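Local coordinates for Lactamase_B domain-containing protein (Bacillus lehensis G1, PDB 7EV5) that probably acts as a zinc-dependent hydrolase of the metallo-beta-lactamase fold, a dual-activity enzyme structurally akin to B3 metallo-beta-lactamases and glyoxalase II, at residues G61-V66 with I72-H77; T46-L51 with G119-S124; A144-G149 with L179-R184; A24-P29 with E34-W39; W39-Q44 with R67-I72. All coordinates share one frame; numbering follows the deposited sequence.

Contact 1: G61-V66 with I72-H77; sequences GAVDAV and IPVYLH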
# COMPACT_ATOMS: atom_id res chain seq x y z
N GLY A 61 -9.70 0.12 5.79
CA GLY A 61 -10.87 -0.23 6.59
C GLY A 61 -10.55 -1.00 7.86
O GLY A 61 -11.32 -0.95 8.82
N ALA A 62 -9.42 -1.70 7.90
CA ALA A 62 -9.00 -2.44 9.08
C ALA A 62 -7.94 -1.71 9.91
O ALA A 62 -7.45 -2.28 10.89
CB ALA A 62 -8.49 -3.82 8.67
N VAL A 63 -7.61 -0.47 9.56
CA VAL A 63 -6.54 0.24 10.27
C VAL A 63 -6.87 0.40 11.76
O VAL A 63 -6.03 0.11 12.62
CB VAL A 63 -6.24 1.59 9.59
CG1 VAL A 63 -5.40 2.48 10.49
CG2 VAL A 63 -5.52 1.36 8.28
N ASP A 64 -8.08 0.86 12.08
CA ASP A 64 -8.47 1.08 13.48
C ASP A 64 -8.24 -0.18 14.31
O ASP A 64 -7.57 -0.16 15.35
CB ASP A 64 -9.96 1.44 13.55
CG ASP A 64 -10.25 2.92 13.30
OD1 ASP A 64 -9.37 3.78 13.53
OD2 ASP A 64 -11.38 3.21 12.86
N ALA A 65 -8.81 -1.30 13.86
CA ALA A 65 -8.75 -2.53 14.64
C ALA A 65 -7.32 -3.03 14.77
O ALA A 65 -6.90 -3.45 15.85
CB ALA A 65 -9.65 -3.59 14.02
N VAL A 66 -6.55 -2.99 13.68
CA VAL A 66 -5.17 -3.46 13.74
C VAL A 66 -4.34 -2.54 14.63
O VAL A 66 -3.58 -3.00 15.49
CB VAL A 66 -4.60 -3.59 12.32
CG1 VAL A 66 -3.13 -3.92 12.38
CG2 VAL A 66 -5.34 -4.68 11.55
N ILE A 72 0.38 -0.09 17.44
CA ILE A 72 1.44 0.18 16.48
C ILE A 72 1.16 1.46 15.70
O ILE A 72 0.00 1.87 15.55
CB ILE A 72 1.65 -1.01 15.53
CG1 ILE A 72 0.33 -1.42 14.88
CG2 ILE A 72 2.27 -2.17 16.30
CD1 ILE A 72 0.50 -2.51 13.87
N PRO A 73 2.20 2.12 15.21
CA PRO A 73 2.03 3.37 14.46
C PRO A 73 1.51 3.12 13.05
O PRO A 73 1.68 2.05 12.47
CB PRO A 73 3.46 3.92 14.40
CG PRO A 73 4.34 2.71 14.50
CD PRO A 73 3.62 1.82 15.48
N VAL A 74 0.87 4.16 12.52
CA VAL A 74 0.36 4.22 11.15
C VAL A 74 1.15 5.28 10.39
O VAL A 74 1.21 6.44 10.83
CB VAL A 74 -1.14 4.54 11.13
CG1 VAL A 74 -1.64 4.75 9.69
CG2 VAL A 74 -1.93 3.45 11.84
N TYR A 75 1.71 4.90 9.24
CA TYR A 75 2.45 5.80 8.36
C TYR A 75 1.64 6.11 7.11
O TYR A 75 1.11 5.19 6.47
CB TYR A 75 3.78 5.17 7.93
CG TYR A 75 4.84 5.11 9.01
CD1 TYR A 75 5.98 5.90 8.92
CD2 TYR A 75 4.71 4.25 10.09
CE1 TYR A 75 6.96 5.84 9.90
CE2 TYR A 75 5.69 4.19 11.08
CZ TYR A 75 6.80 4.98 10.96
OH TYR A 75 7.76 4.89 11.96
N LEU A 76 1.58 7.38 6.72
CA LEU A 76 0.83 7.82 5.56
C LEU A 76 1.44 9.12 5.04
O LEU A 76 1.94 9.93 5.83
CB LEU A 76 -0.64 8.07 5.95
CG LEU A 76 -1.58 8.63 4.88
CD1 LEU A 76 -1.78 7.67 3.72
CD2 LEU A 76 -2.93 8.95 5.51
N HIS A 77 1.39 9.31 3.72
CA HIS A 77 1.89 10.56 3.15
C HIS A 77 1.02 11.74 3.55
O HIS A 77 -0.22 11.67 3.55
CB HIS A 77 1.95 10.47 1.62
CG HIS A 77 2.81 11.53 1.01
ND1 HIS A 77 2.37 12.82 0.81
CD2 HIS A 77 4.11 11.51 0.62
CE1 HIS A 77 3.35 13.54 0.29
NE2 HIS A 77 4.42 12.77 0.18
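V63 and V74 bring helix 63-70 against strand 74-77 within a beta-alpha-beta crossover: strand 46-51 leads through this helix into strand 74-77, which lies parallel beside it in the sheet. The tight half of the interface is valine on valine. CG1 of V63 approaches CG2 of V74 to 3.8 Å, and the two branched side chains cross at a slant. On V63 the touching methyl is the one anti to the backbone N (chi1 166°), leaving CG2 to lean on P29 from the preceding crossover. V63 lies about 7 Å, side chain to side chain, from the zinc ligand H59.

The second apolar pair, equally buried, is the looser half: I72 places CG1 between its backbone N and carbonyl carbon (chi1 53°), and the extended branch brings CD1 to 4.2 Å from CG1 of V66. I50 of strand 46-51 also touches V66, I72 and V74. The packing is purely apolar, with no hydrogen bond between the helix and the strand segments; backbone bonds from P73 and Y75 go instead to I50.

The open side is the helix flank at D64 and A65. There D64 turns its CB from the strand, and its OD1 takes a salt bridge with NH1 of R67 and a hydrogen bond from A103 N.

Contact 2: T46-L51 with G119-S124; sequences TPLAIL and GTFTFS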
# COMPACT_ATOMS: atom_id res chain seq x y z
N THR A 46 4.63 -10.52 15.60
CA THR A 46 4.51 -9.26 16.31
C THR A 46 4.63 -8.11 15.32
O THR A 46 5.74 -7.79 14.88
CB THR A 46 5.61 -9.17 17.38
OG1 THR A 46 5.40 -10.19 18.36
CG2 THR A 46 5.59 -7.81 18.06
N PRO A 47 3.53 -7.47 14.94
CA PRO A 47 3.65 -6.35 14.01
C PRO A 47 4.26 -5.13 14.68
O PRO A 47 4.09 -4.90 15.88
CB PRO A 47 2.20 -6.07 13.58
CG PRO A 47 1.36 -6.68 14.63
CD PRO A 47 2.14 -7.80 15.27
N LEU A 48 5.01 -4.37 13.88
CA LEU A 48 5.73 -3.18 14.32
C LEU A 48 5.13 -1.88 13.82
O LEU A 48 5.33 -0.85 14.47
CB LEU A 48 7.20 -3.24 13.86
CG LEU A 48 7.99 -4.47 14.28
CD1 LEU A 48 9.37 -4.46 13.63
CD2 LEU A 48 8.11 -4.53 15.80
N ALA A 49 4.40 -1.90 12.71
CA ALA A 49 3.89 -0.69 12.10
C ALA A 49 2.90 -1.06 11.01
O ALA A 49 2.92 -2.18 10.49
CB ALA A 49 5.03 0.14 11.48
N ILE A 50 2.02 -0.11 10.69
CA ILE A 50 1.17 -0.14 9.51
C ILE A 50 1.72 0.90 8.55
O ILE A 50 1.81 2.09 8.90
CB ILE A 50 -0.29 0.18 9.85
CG1 ILE A 50 -0.86 -0.89 10.78
CG2 ILE A 50 -1.12 0.32 8.57
CD1 ILE A 50 -2.12 -0.46 11.47
N LEU A 51 2.08 0.48 7.34
CA LEU A 51 2.53 1.37 6.28
C LEU A 51 1.44 1.43 5.22
O LEU A 51 1.03 0.39 4.69
CB LEU A 51 3.84 0.87 5.67
CG LEU A 51 5.06 0.73 6.59
CD1 LEU A 51 6.31 0.47 5.76
CD2 LEU A 51 5.24 1.94 7.50
N GLY A 119 12.11 -1.03 12.76
CA GLY A 119 12.86 -2.10 13.39
C GLY A 119 14.12 -2.38 12.58
O GLY A 119 14.91 -1.48 12.31
N THR A 120 14.30 -3.63 12.16
CA THR A 120 15.41 -3.96 11.27
C THR A 120 15.00 -4.05 9.80
O THR A 120 15.82 -4.46 8.97
CB THR A 120 16.12 -5.25 11.71
OG1 THR A 120 15.17 -6.30 11.86
CG2 THR A 120 16.88 -5.04 13.02
N PHE A 121 13.77 -3.67 9.46
CA PHE A 121 13.35 -3.61 8.06
C PHE A 121 13.68 -2.22 7.52
O PHE A 121 13.18 -1.22 8.04
CB PHE A 121 11.84 -3.82 7.93
CG PHE A 121 11.34 -5.11 8.51
CD1 PHE A 121 11.26 -6.25 7.72
CD2 PHE A 121 10.91 -5.17 9.82
CE1 PHE A 121 10.77 -7.44 8.25
CE2 PHE A 121 10.42 -6.36 10.35
CZ PHE A 121 10.35 -7.50 9.56
N THR A 122 14.48 -2.16 6.46
CA THR A 122 14.74 -0.89 5.81
C THR A 122 14.09 -0.87 4.44
O THR A 122 14.13 -1.85 3.69
CB THR A 122 16.24 -0.57 5.72
OG1 THR A 122 16.77 -0.54 7.05
CG2 THR A 122 16.46 0.79 5.07
N PHE A 123 13.47 0.27 4.12
CA PHE A 123 12.79 0.48 2.86
C PHE A 123 13.32 1.72 2.19
O PHE A 123 13.68 2.70 2.86
CB PHE A 123 11.29 0.72 3.11
CG PHE A 123 10.62 -0.39 3.86
CD1 PHE A 123 10.19 -1.53 3.20
CD2 PHE A 123 10.41 -0.28 5.22
CE1 PHE A 123 9.56 -2.56 3.90
CE2 PHE A 123 9.79 -1.30 5.92
CZ PHE A 123 9.36 -2.43 5.27
N SER A 124 13.40 1.67 0.87
CA SER A 124 13.49 2.88 0.07
C SER A 124 12.06 3.34 -0.23
O SER A 124 11.18 2.53 -0.53
CB SER A 124 14.22 2.59 -1.24
OG SER A 124 15.61 2.45 -1.03
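In the sandwich of two mixed sheets at the heart of the metallo-beta-lactamase fold, L48 and L51 of one sheet face F121 and F123 of the other. Strand 46-51 belongs to the N-terminal sheet and strand 121-127 to the second; the touching pieces run only 24° apart. Everything that meets here is apolar, and no hydrogen bond passes between the segments.

The two leucines treat their phenylalanines differently. L48 comes in at about a right angle to F121 and sets CD1 at the ring's edge, in the ring plane, 3.9 Å from CE2 and 4.2 Å from CD2. The same methyl also covers the bare backbone of the turn before the strand, 4.2 Å from CA of G119. L51 and F123 instead reach out from opposite directions, so that the leucine methyl lies over one face of the ring.

F121 and F123 point to the leucines, as alternate residues of a strand do, with T122 between them on the other side, where its OG1 is hydrogen-bonded to OG1 of T117. On the leucine strand the alternation is broken: L48, with psi -25°, leaves the extended conformation, and L48 and A49 both reach I118. V25 fills in beside F121 and L51, while L116 joins L51. Beyond L51 the chain runs on to the zinc ligands, H54 lying about 11 Å away between side chains. Over the F123 face, CD1 of L51 settles 3.9 Å from CE2.

Contact 3: A144-G149 with L179-R184; sequences AVLFSG and LPLPER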
# COMPACT_ATOMS: atom_id res chain seq x y z
N ALA A 144 13.77 -8.09 -2.36
CA ALA A 144 13.49 -7.66 -3.72
C ALA A 144 11.98 -7.60 -4.01
O ALA A 144 11.48 -8.20 -4.96
CB ALA A 144 14.22 -8.53 -4.75
N VAL A 145 11.26 -6.87 -3.17
CA VAL A 145 9.82 -6.72 -3.31
C VAL A 145 9.46 -5.25 -3.13
O VAL A 145 10.02 -4.56 -2.27
CB VAL A 145 9.05 -7.64 -2.33
CG1 VAL A 145 9.53 -7.46 -0.91
CG2 VAL A 145 7.54 -7.40 -2.42
N LEU A 146 8.52 -4.79 -3.94
CA LEU A 146 8.06 -3.41 -3.95
C LEU A 146 6.58 -3.39 -3.59
O LEU A 146 5.76 -3.96 -4.32
CB LEU A 146 8.27 -2.80 -5.34
CG LEU A 146 7.75 -1.36 -5.54
CD1 LEU A 146 8.65 -0.36 -4.84
CD2 LEU A 146 7.67 -1.07 -7.04
N PHE A 147 6.24 -2.72 -2.49
CA PHE A 147 4.85 -2.56 -2.09
C PHE A 147 4.41 -1.21 -2.64
O PHE A 147 4.61 -0.18 -2.02
CB PHE A 147 4.72 -2.67 -0.58
CG PHE A 147 5.27 -3.96 -0.04
CD1 PHE A 147 4.49 -5.11 -0.05
CD2 PHE A 147 6.57 -4.04 0.43
CE1 PHE A 147 4.97 -6.30 0.42
CE2 PHE A 147 7.07 -5.25 0.91
CZ PHE A 147 6.28 -6.38 0.90
N SER A 148 3.82 -1.23 -3.84
CA SER A 148 3.57 -0.02 -4.62
C SER A 148 2.10 0.36 -4.72
O SER A 148 1.74 1.22 -5.53
CB SER A 148 4.18 -0.15 -6.02
OG SER A 148 3.91 -1.43 -6.59
N GLY A 149 1.23 -0.25 -3.92
CA GLY A 149 -0.16 0.16 -3.94
C GLY A 149 -0.79 0.03 -5.32
O GLY A 149 -0.66 -0.99 -5.99
N LEU A 179 9.73 1.44 -12.89
CA LEU A 179 10.39 0.55 -13.85
C LEU A 179 11.92 0.57 -13.81
O LEU A 179 12.50 -0.45 -14.21
CB LEU A 179 9.84 0.77 -15.26
CG LEU A 179 8.34 0.48 -15.43
CD1 LEU A 179 7.90 0.72 -16.86
CD2 LEU A 179 7.99 -0.94 -14.98
N PRO A 180 12.62 1.63 -13.38
CA PRO A 180 14.09 1.52 -13.25
C PRO A 180 14.56 0.56 -12.15
O PRO A 180 15.76 0.25 -12.11
CB PRO A 180 14.54 2.95 -12.95
CG PRO A 180 13.44 3.81 -13.47
CD PRO A 180 12.18 3.03 -13.20
N LEU A 181 13.68 0.09 -11.27
CA LEU A 181 14.08 -0.85 -10.24
C LEU A 181 14.46 -2.20 -10.87
O LEU A 181 14.09 -2.48 -12.02
CB LEU A 181 12.94 -1.03 -9.24
CG LEU A 181 12.69 0.20 -8.37
CD1 LEU A 181 11.40 0.05 -7.58
CD2 LEU A 181 13.87 0.43 -7.43
N PRO A 182 15.19 -3.05 -10.15
CA PRO A 182 15.67 -4.30 -10.75
C PRO A 182 14.52 -5.14 -11.29
O PRO A 182 13.44 -5.20 -10.69
CB PRO A 182 16.39 -4.99 -9.60
CG PRO A 182 16.84 -3.89 -8.72
CD PRO A 182 15.75 -2.85 -8.80
N GLU A 183 14.77 -5.80 -12.43
CA GLU A 183 13.67 -6.47 -13.13
C GLU A 183 13.09 -7.64 -12.34
O GLU A 183 11.91 -7.96 -12.50
CB GLU A 183 14.10 -6.88 -14.54
CG GLU A 183 14.06 -5.74 -15.57
CD GLU A 183 14.22 -6.21 -17.01
OE1 GLU A 183 13.77 -7.33 -17.34
OE2 GLU A 183 14.80 -5.45 -17.82
N ARG A 184 13.89 -8.27 -11.46
CA ARG A 184 13.38 -9.38 -10.65
C ARG A 184 12.52 -8.93 -9.48
O ARG A 184 11.94 -9.79 -8.80
CB ARG A 184 14.52 -10.31 -10.16
CG ARG A 184 15.18 -9.89 -8.85
CD ARG A 184 16.07 -11.01 -8.28
NE ARG A 184 16.58 -10.67 -6.95
CZ ARG A 184 16.42 -11.43 -5.87
NH1 ARG A 184 15.76 -12.58 -5.95
NH2 ARG A 184 16.92 -11.04 -4.70
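A144 and R184 touch at a G1 beta bulge, where A144 and V145 both face Y140 as the chain enters strand 145-149. The CB of A144 lies over one face of the R184 guanidinium, 3.5 Å above its plane and displaced toward the rim, with NH2 the nearest atom at 3.7 Å. Deeper in, L146 and L181 cross at about a right angle and pack by their methyls.

R184 lies at the exposed side of the contact, and its torsions account for the reach of the guanidinium: CG stands between backbone N and carbonyl carbon (chi1 87°), and the chain then runs extended to NE, carrying the flat group back to the alanine. A144 itself takes a positive phi of 56°, as the bulge requires. Backbone bonds from A144 and L146 to I186 tie this strand to its parallel neighbour 186-189.

Further out, I178 of helix 167-178, Y139 and T185 also touch L146, so the contact joins the second sheet to the loop that returns from its covering helix. The strand itself leads on to D150, a ligand of both zinc ions. L181 CD1 sits in the fork of L146, 3.9 Å from both CD1 and CD2.

Contact 4: A24-P29 with E34-W39; sequences AVIFDP and EALITW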
# COMPACT_ATOMS: atom_id res chain seq x y z
N ALA A 24 7.01 -8.18 12.19
CA ALA A 24 6.27 -8.00 10.95
C ALA A 24 5.95 -6.54 10.69
O ALA A 24 5.82 -5.72 11.61
CB ALA A 24 4.96 -8.80 10.97
N VAL A 25 5.77 -6.23 9.40
CA VAL A 25 5.30 -4.94 8.91
C VAL A 25 4.03 -5.20 8.10
O VAL A 25 4.00 -6.11 7.27
CB VAL A 25 6.38 -4.25 8.04
CG1 VAL A 25 5.91 -2.88 7.56
CG2 VAL A 25 7.67 -4.09 8.84
N ILE A 26 2.99 -4.42 8.37
CA ILE A 26 1.68 -4.58 7.74
C ILE A 26 1.50 -3.46 6.73
O ILE A 26 1.71 -2.29 7.07
CB ILE A 26 0.56 -4.54 8.79
CG1 ILE A 26 0.72 -5.65 9.83
CG2 ILE A 26 -0.80 -4.61 8.09
CD1 ILE A 26 -0.24 -5.53 11.02
N PHE A 27 1.09 -3.80 5.51
CA PHE A 27 0.76 -2.82 4.48
C PHE A 27 -0.72 -2.89 4.17
O PHE A 27 -1.27 -3.99 3.98
CB PHE A 27 1.52 -3.11 3.18
CG PHE A 27 3.00 -3.01 3.32
CD1 PHE A 27 3.66 -1.83 3.03
CD2 PHE A 27 3.74 -4.08 3.79
CE1 PHE A 27 5.03 -1.73 3.18
CE2 PHE A 27 5.11 -3.99 3.95
CZ PHE A 27 5.75 -2.82 3.64
N ASP A 28 -1.37 -1.73 4.11
CA ASP A 28 -2.71 -1.60 3.57
C ASP A 28 -3.74 -2.59 4.11
O ASP A 28 -4.32 -3.37 3.35
CB ASP A 28 -2.69 -1.66 2.04
CG ASP A 28 -1.95 -0.50 1.41
OD1 ASP A 28 -1.38 0.35 2.12
OD2 ASP A 28 -1.92 -0.44 0.15
N PRO A 29 -3.99 -2.59 5.43
CA PRO A 29 -5.06 -3.43 5.99
C PRO A 29 -6.43 -2.85 5.69
O PRO A 29 -6.91 -1.96 6.40
CB PRO A 29 -4.74 -3.43 7.48
CG PRO A 29 -4.11 -2.10 7.74
CD PRO A 29 -3.40 -1.70 6.44
N GLU A 34 -10.66 -8.85 11.31
CA GLU A 34 -10.55 -10.03 12.16
C GLU A 34 -9.80 -11.16 11.47
O GLU A 34 -9.04 -11.89 12.12
CB GLU A 34 -11.95 -10.48 12.60
CG GLU A 34 -12.66 -9.51 13.54
CD GLU A 34 -13.08 -8.22 12.86
OE1 GLU A 34 -13.47 -8.27 11.66
OE2 GLU A 34 -13.01 -7.17 13.52
N ALA A 35 -9.97 -11.31 10.16
CA ALA A 35 -9.19 -12.32 9.44
C ALA A 35 -7.70 -12.00 9.50
O ALA A 35 -6.87 -12.91 9.66
CB ALA A 35 -9.66 -12.41 8.00
N LEU A 36 -7.34 -10.73 9.34
CA LEU A 36 -5.93 -10.35 9.39
C LEU A 36 -5.37 -10.45 10.80
O LEU A 36 -4.27 -11.00 10.99
CB LEU A 36 -5.75 -8.94 8.83
CG LEU A 36 -4.32 -8.38 8.91
CD1 LEU A 36 -3.35 -9.21 8.10
CD2 LEU A 36 -4.31 -6.93 8.44
N ILE A 37 -6.11 -9.95 11.80
CA ILE A 37 -5.63 -9.96 13.18
C ILE A 37 -5.45 -11.38 13.68
O ILE A 37 -4.42 -11.73 14.27
CB ILE A 37 -6.56 -9.14 14.09
CG1 ILE A 37 -6.41 -7.64 13.80
CG2 ILE A 37 -6.26 -9.42 15.57
CD1 ILE A 37 -7.58 -6.82 14.31
N THR A 38 -6.46 -12.24 13.45
CA THR A 38 -6.36 -13.61 13.94
C THR A 38 -5.26 -14.39 13.22
O THR A 38 -4.61 -15.23 13.85
CB THR A 38 -7.71 -14.34 13.88
OG1 THR A 38 -8.18 -14.40 12.54
CG2 THR A 38 -8.75 -13.65 14.77
N TRP A 39 -5.02 -14.12 11.93
CA TRP A 39 -3.90 -14.76 11.25
C TRP A 39 -2.58 -14.38 11.89
O TRP A 39 -1.73 -15.24 12.16
CB TRP A 39 -3.89 -14.44 9.76
CG TRP A 39 -2.73 -15.07 9.03
CD1 TRP A 39 -2.67 -16.35 8.58
CD2 TRP A 39 -1.48 -14.47 8.69
NE1 TRP A 39 -1.46 -16.58 7.97
CE2 TRP A 39 -0.71 -15.44 8.03
CE3 TRP A 39 -0.93 -13.20 8.88
CZ2 TRP A 39 0.58 -15.18 7.55
CZ3 TRP A 39 0.35 -12.94 8.41
CH2 TRP A 39 1.09 -13.93 7.75
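L36 drops from helix 33-42 onto P29 and I26, joining the helix of the beta-alpha-beta unit 23-27, 33-42, 46-51 to its first strand and the loop after it. Only apolar contacts span the two segments. L36 CD2 does the touching: it comes within 3.7 Å of P29 CB and, more loosely, 4.2 Å of I26 CG2. With CG swung anti to the backbone N (chi1 176°), the leucine reaches down from the helix toward the sheet, where I5 and L7 of strand 2-7 also receive it.

Hydrogen bonds stay within each segment or lead elsewhere. In the helix, E34 O accepts twice from T38: from the backbone N at 2.9 Å and from OG1 at 2.7 Å, the hydroxyl lying 22° off the carbonyl plane. This bond holds a threonine hydroxyl against the exposed side of the helix. After the strand, D28 points its CB away from the helix, and its OD2 bonds to both T53 OG1 and H59 ND1, which probably helps to orient that zinc ligand. P29, whose carbonyl O accepts from A62 N, lies about 6 Å from H59, side chain to side chain.

The proline presents an apolar surface to L36, and a single leucine methyl presses on P29 and I26 together. Helix 33-42 therefore holds this loop by packing alone, right beside the residue whose carboxylate binds H59.

Contact 5: W39-Q44 with R67-I72; sequences WLKREQ and RDTFSI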
# COMPACT_ATOMS: atom_id res chain seq x y z
N TRP A 39 -5.02 -14.12 11.93
CA TRP A 39 -3.90 -14.76 11.25
C TRP A 39 -2.58 -14.38 11.89
O TRP A 39 -1.73 -15.24 12.16
CB TRP A 39 -3.89 -14.44 9.76
CG TRP A 39 -2.73 -15.07 9.03
CD1 TRP A 39 -2.67 -16.35 8.58
CD2 TRP A 39 -1.48 -14.47 8.69
NE1 TRP A 39 -1.46 -16.58 7.97
CE2 TRP A 39 -0.71 -15.44 8.03
CE3 TRP A 39 -0.93 -13.20 8.88
CZ2 TRP A 39 0.58 -15.18 7.55
CZ3 TRP A 39 0.35 -12.94 8.41
CH2 TRP A 39 1.09 -13.93 7.75
N LEU A 40 -2.38 -13.08 12.13
CA LEU A 40 -1.15 -12.63 12.78
C LEU A 40 -0.95 -13.33 14.12
O LEU A 40 0.17 -13.74 14.46
CB LEU A 40 -1.18 -11.12 12.97
CG LEU A 40 -1.06 -10.27 11.70
CD1 LEU A 40 -1.61 -8.89 11.95
CD2 LEU A 40 0.38 -10.22 11.23
N LYS A 41 -2.02 -13.47 14.88
CA LYS A 41 -1.92 -14.10 16.20
C LYS A 41 -1.68 -15.60 16.09
O LYS A 41 -0.89 -16.16 16.86
CB LYS A 41 -3.17 -13.79 17.03
CG LYS A 41 -3.27 -12.32 17.37
CD LYS A 41 -4.29 -12.04 18.45
CE LYS A 41 -4.12 -10.64 19.01
NZ LYS A 41 -2.91 -10.53 19.88
N ARG A 42 -2.35 -16.28 15.15
CA ARG A 42 -2.10 -17.70 14.97
C ARG A 42 -0.64 -17.96 14.60
O ARG A 42 -0.05 -18.96 15.03
CB ARG A 42 -3.02 -18.27 13.90
CG ARG A 42 -4.47 -18.38 14.33
CD ARG A 42 -5.31 -19.21 13.37
NE ARG A 42 -5.22 -18.75 11.99
CZ ARG A 42 -6.01 -17.81 11.45
NH1 ARG A 42 -6.94 -17.22 12.19
NH2 ARG A 42 -5.85 -17.47 10.18
N GLU A 43 -0.05 -17.08 13.80
CA GLU A 43 1.33 -17.20 13.36
C GLU A 43 2.32 -16.67 14.38
O GLU A 43 3.53 -16.74 14.14
CB GLU A 43 1.52 -16.50 12.01
CG GLU A 43 0.67 -17.08 10.90
CD GLU A 43 0.92 -18.56 10.70
OE1 GLU A 43 2.09 -18.95 10.54
OE2 GLU A 43 -0.06 -19.33 10.70
N GLN A 44 1.83 -16.13 15.50
CA GLN A 44 2.68 -15.60 16.56
C GLN A 44 3.62 -14.52 16.02
O GLN A 44 4.79 -14.44 16.41
CB GLN A 44 3.43 -16.72 17.29
CG GLN A 44 2.51 -17.88 17.67
CD GLN A 44 3.11 -18.83 18.70
OE1 GLN A 44 3.59 -18.40 19.75
NE2 GLN A 44 3.08 -20.12 18.41
N ARG A 67 -4.48 -1.22 14.44
CA ARG A 67 -3.74 -0.26 15.26
C ARG A 67 -4.08 -0.43 16.74
O ARG A 67 -3.19 -0.43 17.60
CB ARG A 67 -4.07 1.15 14.77
CG ARG A 67 -3.38 2.28 15.51
CD ARG A 67 -4.16 3.58 15.28
NE ARG A 67 -5.47 3.54 15.93
CZ ARG A 67 -6.63 3.76 15.32
NH1 ARG A 67 -6.67 4.07 14.03
NH2 ARG A 67 -7.76 3.69 16.01
N ASP A 68 -5.37 -0.57 17.06
CA ASP A 68 -5.79 -0.69 18.45
C ASP A 68 -5.33 -2.01 19.06
O ASP A 68 -4.87 -2.04 20.21
CB ASP A 68 -7.32 -0.57 18.55
CG ASP A 68 -7.83 0.84 18.29
OD1 ASP A 68 -7.02 1.79 18.25
OD2 ASP A 68 -9.06 0.99 18.12
N THR A 69 -5.45 -3.10 18.31
CA THR A 69 -5.10 -4.42 18.84
C THR A 69 -3.62 -4.52 19.18
O THR A 69 -3.24 -5.07 20.22
CB THR A 69 -5.47 -5.50 17.83
OG1 THR A 69 -6.88 -5.53 17.65
CG2 THR A 69 -4.99 -6.88 18.29
N PHE A 70 -2.75 -3.99 18.31
CA PHE A 70 -1.32 -4.20 18.44
C PHE A 70 -0.55 -2.99 18.95
O PHE A 70 0.66 -3.10 19.19
CB PHE A 70 -0.72 -4.67 17.10
CG PHE A 70 -1.22 -6.01 16.65
CD1 PHE A 70 -0.79 -7.17 17.27
CD2 PHE A 70 -2.12 -6.10 15.59
CE1 PHE A 70 -1.26 -8.40 16.85
CE2 PHE A 70 -2.58 -7.33 15.17
CZ PHE A 70 -2.16 -8.48 15.80
N SER A 71 -1.21 -1.84 19.13
CA SER A 71 -0.56 -0.61 19.60
C SER A 71 0.65 -0.26 18.73
O SER A 71 1.78 -0.16 19.21
CB SER A 71 -0.18 -0.69 21.08
OG SER A 71 -1.32 -0.98 21.86
N ILE A 72 0.38 -0.09 17.44
CA ILE A 72 1.44 0.18 16.48
C ILE A 72 1.16 1.46 15.70
O ILE A 72 0.00 1.87 15.55
CB ILE A 72 1.65 -1.01 15.53
CG1 ILE A 72 0.33 -1.42 14.88
CG2 ILE A 72 2.27 -2.17 16.30
CD1 ILE A 72 0.50 -2.51 13.87
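F70 lies between L40 and K41, joining the last turns of helices 33-42 and 63-70, which cover the same side of the sheet. The phenylalanine, the residue most covered by the contact, offers the far end of its ring. L40 meets it at a slant: CD1 lies 3.7 Å from CE2 and 3.9 Å from CZ, and CB adds a further touch at CZ, 4.0 Å away. P47 and I37 pack on the same aromatic side chain.

The K41 and F70 side chains run antiparallel past one another. The lysine bends at its last torsion (chi4 -73°), which leaves NZ 4.1 Å from F70 CE1, obliquely placed, while CE rests 3.9 Å from CG2 of T69. That same threonine methyl stands over the centre of the F70 ring, 3.9 Å above the plane. T69 OG1 hydrogen-bonds back to A65 O, consistent with its methyl being turned to K41 and the ring.

Both helices finish here, the first in a Schellman motif at Q44, the second at S71 with positive phi. L40 makes the buried side of the contact, with F70 partly exposed beside it. The chemistry is thus mostly apolar, with an exposed lysine at the outer side.

Contacts 1, 4 and 5 form one apolar layer between two helices and the N-terminal sheet: the centres of contacts 4 and 5 are 7 Å apart, and I26 CD1 packs on both V66 CG1 (3.6 Å) and L40 CD1 (3.7 Å). Contact 2 lies on the other face of that sheet, with strand 46-51 hydrogen-bonded to both 24-29 and 72-77. Contact 3, 22 Å from contact 4 between centres, belongs to the second sheet, yet F147 and F27 stack across the sandwich. The dizinc site draws ligands from both halves: H54, H56, D58 and H59 follow strand 46-51, D150 follows strand 145-149, and H131 and H191 complete the set.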